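Local coordinates for putative chemotaxis protein (Desulfovibrio vulgaris str. Hildenborough, PDB 3H4Y) that probably works in bacterial chemotaxis as a CheX-type phosphatase that removes the phosphate from the response regulator CheY, at residues P29-P34 with I140-N145; S59-F64 with T150-F155. All coordinates share one frame; numbering follows the deposited sequence.

Contact 1: residues P29-P34 with I140-N145; sequences PQPGKP and IPFLTN
P29 and P31 pack obliquely against the ring of F142 where the first strand of the chain, 30-37, pairs antiparallel with strand 137-144 and forms one border of the chain's large sheet. The joint illustrates how a proline-rich strand can pair when its few N-H groups fall at suitable places. Q30 and L143 make a hydrogen-bonded pair: Q30 N donates a hydrogen bond to L143 O at 2.9 Å, nearly straight at 174°, and L143 N returns a bond to Q30 O. Two residues on, G32 N reaches P141 O at 2.8 Å, so the proline between them, which has no N-H, falls at the non-hydrogen-bonded pair P31-F142.

With CG anti to the carbonyl carbon (chi1 -70°), the F142 ring presents its CD2-CE2 side obliquely to the first strand. P29 meets the CD2 end, its CB 3.9 Å from CD2, while P31 spans the CD2-CE2 bond, its CA 3.6 Å from CD2 and its CB 3.7 Å from CE2. The same ring stacks with F149 of the following strand and touches T17 of helix 10-25. I140 continues the apolar layer. Its CG2 comes near P31 CB, while its CG1 leans on P34, and A10 and I14 of helix 10-25 pack against it in turn.

L143 and Q30 lie on the other face, exposed at this margin of the sheet. The Q30 chain folds back at chi2 (66°) and its amide binds its own strand: NE2 donates to P31 O over 2.9 Å, with that oxygen lying in the plane of the Q30 amide and the N-H directed at a lone pair of P31 O.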
loop_
_atom_site.group_PDB
_atom_site.type_symbol
_atom_site.label_atom_id
_atom_site.label_comp_id
_atom_site.label_asym_id
_atom_site.label_seq_id
_atom_site.Cartn_x
_atom_site.Cartn_y
_atom_site.Cartn_z
ATOM N N PRO A 29 5.337 21.531 8.103
ATOM C CA PRO A 29 5.955 21.162 6.832
ATOM C C PRO A 29 5.657 22.224 5.767
ATOM O O PRO A 29 4.563 22.807 5.758
ATOM C CB PRO A 29 5.273 19.834 6.498
ATOM C CG PRO A 29 3.922 19.985 7.094
ATOM C CD PRO A 29 4.069 20.819 8.316
ATOM N N GLN A 30 6.623 22.451 4.880
ATOM C CA GLN A 30 6.487 23.433 3.810
ATOM C C GLN A 30 6.252 22.706 2.508
ATOM O O GLN A 30 7.142 22.004 2.033
ATOM C CB GLN A 30 7.780 24.253 3.710
ATOM C CG GLN A 30 7.893 25.152 2.471
ATOM C CD GLN A 30 6.857 26.244 2.493
ATOM O OE1 GLN A 30 6.849 27.060 3.409
ATOM N NE2 GLN A 30 5.958 26.263 1.486
ATOM N N PRO A 31 5.081 22.881 1.893
ATOM C CA PRO A 31 4.855 22.261 0.580
ATOM C C PRO A 31 5.680 22.904 -0.530
ATOM O O PRO A 31 5.953 24.128 -0.498
ATOM C CB PRO A 31 3.369 22.524 0.324
ATOM C CG PRO A 31 3.075 23.732 1.093
ATOM C CD PRO A 31 3.920 23.673 2.332
ATOM N N GLY A 32 6.105 22.083 -1.483
ATOM C CA GLY A 32 6.643 22.532 -2.750
ATOM C C GLY A 32 5.492 22.579 -3.749
ATOM O O GLY A 32 4.310 22.728 -3.369
ATOM N N LYS A 33 5.838 22.446 -5.015
ATOM C CA LYS A 33 4.876 22.631 -6.113
ATOM C C LYS A 33 4.108 21.371 -6.398
ATOM O O LYS A 33 4.704 20.364 -6.774
ATOM C CB LYS A 33 5.609 23.038 -7.392
ATOM C CG LYS A 33 4.669 23.489 -8.499
ATOM C CD LYS A 33 5.403 24.136 -9.661
ATOM C CE LYS A 33 6.113 23.127 -10.534
ATOM N NZ LYS A 33 6.980 23.855 -11.530
ATOM N N PRO A 34 2.767 21.399 -6.274
ATOM C CA PRO A 34 2.051 20.208 -6.665
ATOM C C PRO A 34 2.137 19.962 -8.162
ATOM O O PRO A 34 2.269 20.911 -8.939
ATOM C CB PRO A 34 0.598 20.533 -6.263
ATOM C CG PRO A 34 0.724 21.520 -5.223
ATOM C CD PRO A 34 1.879 22.368 -5.624
ATOM N N ILE A 140 3.028 15.879 -4.138
ATOM C CA ILE A 140 3.377 17.159 -3.500
ATOM C C ILE A 140 4.569 16.869 -2.601
ATOM O O ILE A 140 4.453 16.083 -1.630
ATOM C CB ILE A 140 2.231 17.783 -2.654
ATOM C CG1 ILE A 140 0.897 17.840 -3.413
ATOM C CG2 ILE A 140 2.641 19.209 -2.109
ATOM C CD1 ILE A 140 -0.290 18.044 -2.494
ATOM N N PRO A 141 5.722 17.455 -2.943
ATOM C CA PRO A 141 6.838 17.323 -2.013
ATOM C C PRO A 141 6.648 18.287 -0.830
ATOM O O PRO A 141 6.088 19.377 -0.984
ATOM C CB PRO A 141 8.032 17.744 -2.847
ATOM C CG PRO A 141 7.472 18.768 -3.834
ATOM C CD PRO A 141 6.032 18.318 -4.102
ATOM N N PHE A 142 7.111 17.882 0.347
ATOM C CA PHE A 142 7.170 18.739 1.522
ATOM C C PHE A 142 8.595 18.720 2.106
ATOM O O PHE A 142 9.301 17.698 2.039
ATOM C CB PHE A 142 6.199 18.248 2.596
ATOM C CG PHE A 142 4.767 18.437 2.245
ATOM C CD1 PHE A 142 4.117 17.538 1.401
ATOM C CD2 PHE A 142 4.030 19.485 2.790
ATOM C CE1 PHE A 142 2.769 17.693 1.108
ATOM C CE2 PHE A 142 2.706 19.632 2.532
ATOM C CZ PHE A 142 2.063 18.764 1.677
ATOM N N LEU A 143 9.008 19.862 2.654
ATOM C CA LEU A 143 10.242 19.966 3.379
ATOM C C LEU A 143 9.988 20.195 4.869
ATOM O O LEU A 143 9.075 20.936 5.268
ATOM C CB LEU A 143 11.089 21.130 2.843
ATOM C CG LEU A 143 11.871 20.889 1.551
ATOM C CD1 LEU A 143 12.700 22.122 1.206
ATOM C CD2 LEU A 143 12.820 19.726 1.714
ATOM N N THR A 144 10.863 19.624 5.695
ATOM C CA THR A 144 10.908 19.918 7.112
ATOM C C THR A 144 12.378 20.245 7.411
ATOM O O THR A 144 13.252 20.076 6.545
ATOM C CB THR A 144 10.489 18.739 8.001
ATOM O OG1 THR A 144 11.491 17.716 7.961
ATOM C CG2 THR A 144 9.126 18.124 7.541
ATOM N N ASN A 145 12.632 20.667 8.640
ATOM C CA ASN A 145 14.017 20.939 9.041
ATOM C C ASN A 145 14.925 19.715 8.969
ATOM O O ASN A 145 16.160 19.857 8.904
ATOM C CB ASN A 145 14.062 21.486 10.455
ATOM C CG ASN A 145 13.396 22.839 10.592
ATOM O OD1 ASN A 145 13.166 23.574 9.606
ATOM N ND2 ASN A 145 13.045 23.168 11.833
#

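Contact 2: residues S59-F64 with T150-F155; sequences SISVTF and TVEFCF
T150 O is gripped twice, by T63 N at 2.9 Å and by a water that donates to it at 3.1 Å. V62 CA-H adds a weaker contact to the same oxygen. The water also bonds S61 OG and T63 OG1, each at 2.8 Å, so it ties two hydroxyls of strand 58-64 to a carbonyl of strand 147-155.

Six backbone hydrogen bonds join these antiparallel strands of the central sheet, through the hydrogen-bonded pairs S59-C154, S61-E152 and T63-T150. On the face carrying those pairs, S61 OG stands between its own N and carbonyl carbon (chi1 60°), which brings it over E152 CB at 3.5 Å. It also bonds NE2 of H131, from strand 127-131, which packs against this face. T63 OG1 also bonds S47, the E152 carboxylate reaches N40 through OE2, and S59 OG bonds S120 of the second subunit weakly.

The reverse face is apolar. V62 CG1 and V151 CG2 run side by side at 4.2 Å, and I60 CG1 meets F153 CD1 at 4.1 Å. Helix 84-109, with an E-x-x-N sequence as in CheX phosphatases, lies against this layer through S100, T96 and L107.

The chemistry is therefore divided between the faces: hydrocarbon beneath the helix, and on the other a largely buried polar layer in which S61 OG, T63 OG1 and E152 OE2 find side-chain partners and a water bridges the two hydroxyls.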
loop_
_atom_site.group_PDB
_atom_site.type_symbol
_atom_site.label_atom_id
_atom_site.label_comp_id
_atom_site.label_asym_id
_atom_site.label_seq_id
_atom_site.Cartn_x
_atom_site.Cartn_y
_atom_site.Cartn_z
ATOM N N SER A 59 -5.592 5.704 -4.445
ATOM C CA SER A 59 -4.644 5.604 -3.357
ATOM C C SER A 59 -4.231 6.939 -2.793
ATOM O O SER A 59 -4.287 7.987 -3.462
ATOM C CB SER A 59 -3.368 4.929 -3.868
ATOM O OG SER A 59 -3.646 3.715 -4.521
ATOM N N ILE A 60 -3.789 6.883 -1.530
ATOM C CA ILE A 60 -3.100 8.012 -0.884
ATOM C C ILE A 60 -1.819 7.399 -0.342
ATOM O O ILE A 60 -1.843 6.330 0.279
ATOM C CB ILE A 60 -3.927 8.615 0.252
ATOM C CG1 ILE A 60 -5.182 9.310 -0.269
ATOM C CG2 ILE A 60 -3.032 9.592 1.099
ATOM C CD1 ILE A 60 -6.190 9.812 0.838
ATOM N N SER A 61 -0.679 8.073 -0.509
ATOM C CA SER A 61 0.537 7.583 0.113
ATOM C C SER A 61 1.386 8.765 0.613
ATOM O O SER A 61 1.249 9.885 0.141
ATOM C CB SER A 61 1.356 6.728 -0.849
ATOM O OG SER A 61 1.741 7.442 -1.997
ATOM N N VAL A 62 2.261 8.469 1.578
ATOM C CA VAL A 62 3.244 9.420 2.102
ATOM C C VAL A 62 4.573 8.664 2.182
ATOM O O VAL A 62 4.621 7.568 2.754
ATOM C CB VAL A 62 2.854 9.951 3.493
ATOM C CG1 VAL A 62 3.767 11.153 3.885
ATOM C CG2 VAL A 62 1.408 10.421 3.487
ATOM N N THR A 63 5.627 9.237 1.608
ATOM C CA THR A 63 6.952 8.628 1.526
ATOM C C THR A 63 7.969 9.599 2.110
ATOM O O THR A 63 8.120 10.725 1.638
ATOM C CB THR A 63 7.303 8.311 0.065
ATOM O OG1 THR A 63 6.349 7.348 -0.433
ATOM C CG2 THR A 63 8.740 7.823 -0.084
ATOM N N PHE A 64 8.670 9.132 3.122
ATOM C CA PHE A 64 9.599 9.938 3.880
ATOM C C PHE A 64 11.043 9.509 3.663
ATOM O O PHE A 64 11.337 8.310 3.573
ATOM C CB PHE A 64 9.346 9.732 5.393
ATOM C CG PHE A 64 8.037 10.255 5.926
ATOM C CD1 PHE A 64 6.887 9.467 5.918
ATOM C CD2 PHE A 64 7.966 11.523 6.471
ATOM C CE1 PHE A 64 5.675 9.995 6.451
ATOM C CE2 PHE A 64 6.758 12.040 7.007
ATOM C CZ PHE A 64 5.633 11.286 6.948
ATOM N N THR A 150 7.054 13.050 0.478
ATOM C CA THR A 150 6.167 13.274 -0.654
ATOM C C THR A 150 4.812 12.646 -0.411
ATOM O O THR A 150 4.734 11.464 -0.054
ATOM C CB THR A 150 6.763 12.721 -1.961
ATOM O OG1 THR A 150 7.986 13.405 -2.237
ATOM C CG2 THR A 150 5.814 12.877 -3.118
ATOM N N VAL A 151 3.772 13.445 -0.583
ATOM C CA VAL A 151 2.390 12.983 -0.508
ATOM C C VAL A 151 1.853 12.745 -1.936
ATOM O O VAL A 151 2.034 13.589 -2.825
ATOM C CB VAL A 151 1.471 13.995 0.233
ATOM C CG1 VAL A 151 -0.036 13.539 0.180
ATOM C CG2 VAL A 151 1.951 14.204 1.677
ATOM N N GLU A 152 1.253 11.567 -2.164
ATOM C CA GLU A 152 0.655 11.254 -3.465
ATOM C C GLU A 152 -0.819 10.893 -3.311
ATOM O O GLU A 152 -1.248 10.435 -2.270
ATOM C CB GLU A 152 1.388 10.103 -4.175
ATOM C CG GLU A 152 2.791 10.374 -4.552
ATOM C CD GLU A 152 3.273 9.323 -5.536
ATOM O OE1 GLU A 152 2.974 8.118 -5.323
ATOM O OE2 GLU A 152 3.949 9.678 -6.529
ATOM N N PHE A 153 -1.567 11.085 -4.394
ATOM C CA PHE A 153 -3.013 10.847 -4.445
ATOM C C PHE A 153 -3.349 10.535 -5.882
ATOM O O PHE A 153 -2.861 11.208 -6.798
ATOM C CB PHE A 153 -3.747 12.160 -4.054
ATOM C CG PHE A 153 -5.250 12.201 -4.315
ATOM C CD1 PHE A 153 -6.141 11.276 -3.771
ATOM C CD2 PHE A 153 -5.771 13.270 -5.026
ATOM C CE1 PHE A 153 -7.504 11.387 -3.975
ATOM C CE2 PHE A 153 -7.124 13.399 -5.236
ATOM C CZ PHE A 153 -7.991 12.450 -4.705
ATOM N N CYS A 154 -4.186 9.523 -6.081
ATOM C CA CYS A 154 -4.714 9.266 -7.424
ATOM C C CYS A 154 -6.067 8.617 -7.315
ATOM O O CYS A 154 -6.419 8.041 -6.275
ATOM C CB CYS A 154 -3.770 8.357 -8.207
ATOM S SG CYS A 154 -3.525 6.694 -7.502
ATOM N N PHE A 155 -6.854 8.738 -8.380
ATOM C CA PHE A 155 -8.101 7.994 -8.480
ATOM C C PHE A 155 -8.437 7.818 -9.965
ATOM O O PHE A 155 -7.955 8.564 -10.821
ATOM C CB PHE A 155 -9.297 8.644 -7.724
ATOM C CG PHE A 155 -9.677 10.010 -8.235
ATOM C CD1 PHE A 155 -10.508 10.158 -9.326
ATOM C CD2 PHE A 155 -9.197 11.140 -7.608
ATOM C CE1 PHE A 155 -10.849 11.417 -9.793
ATOM C CE2 PHE A 155 -9.543 12.407 -8.047
ATOM C CZ PHE A 155 -10.367 12.550 -9.148
HETATM O O HOH W 1 4.117 8.785 -1.470
#

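Contacts 1 and 2 lie in one six-stranded antiparallel sheet, their centres about 13 Å apart. Across it the strands run 30-37, 137-144, 147-155, 58-64, so contact 1 is the pairing at one edge and contact 2 lies nearer the centre of the fold. The join between them is made by strands 137-144 and 147-155, successive in sequence: I140 N lies 2.8 Å from V151 O, a probable hydrogen bond, and F142 CE1 packs on V151 CG2. Along the chain the segments come as 29-34, 59-64, 140-145 and 150-155, so the two contacts interleave. The last two strands thus join strands 30-37 and 58-64, from the first half of the chain, into one sheet, against which helices 10-25 and 84-109 pack.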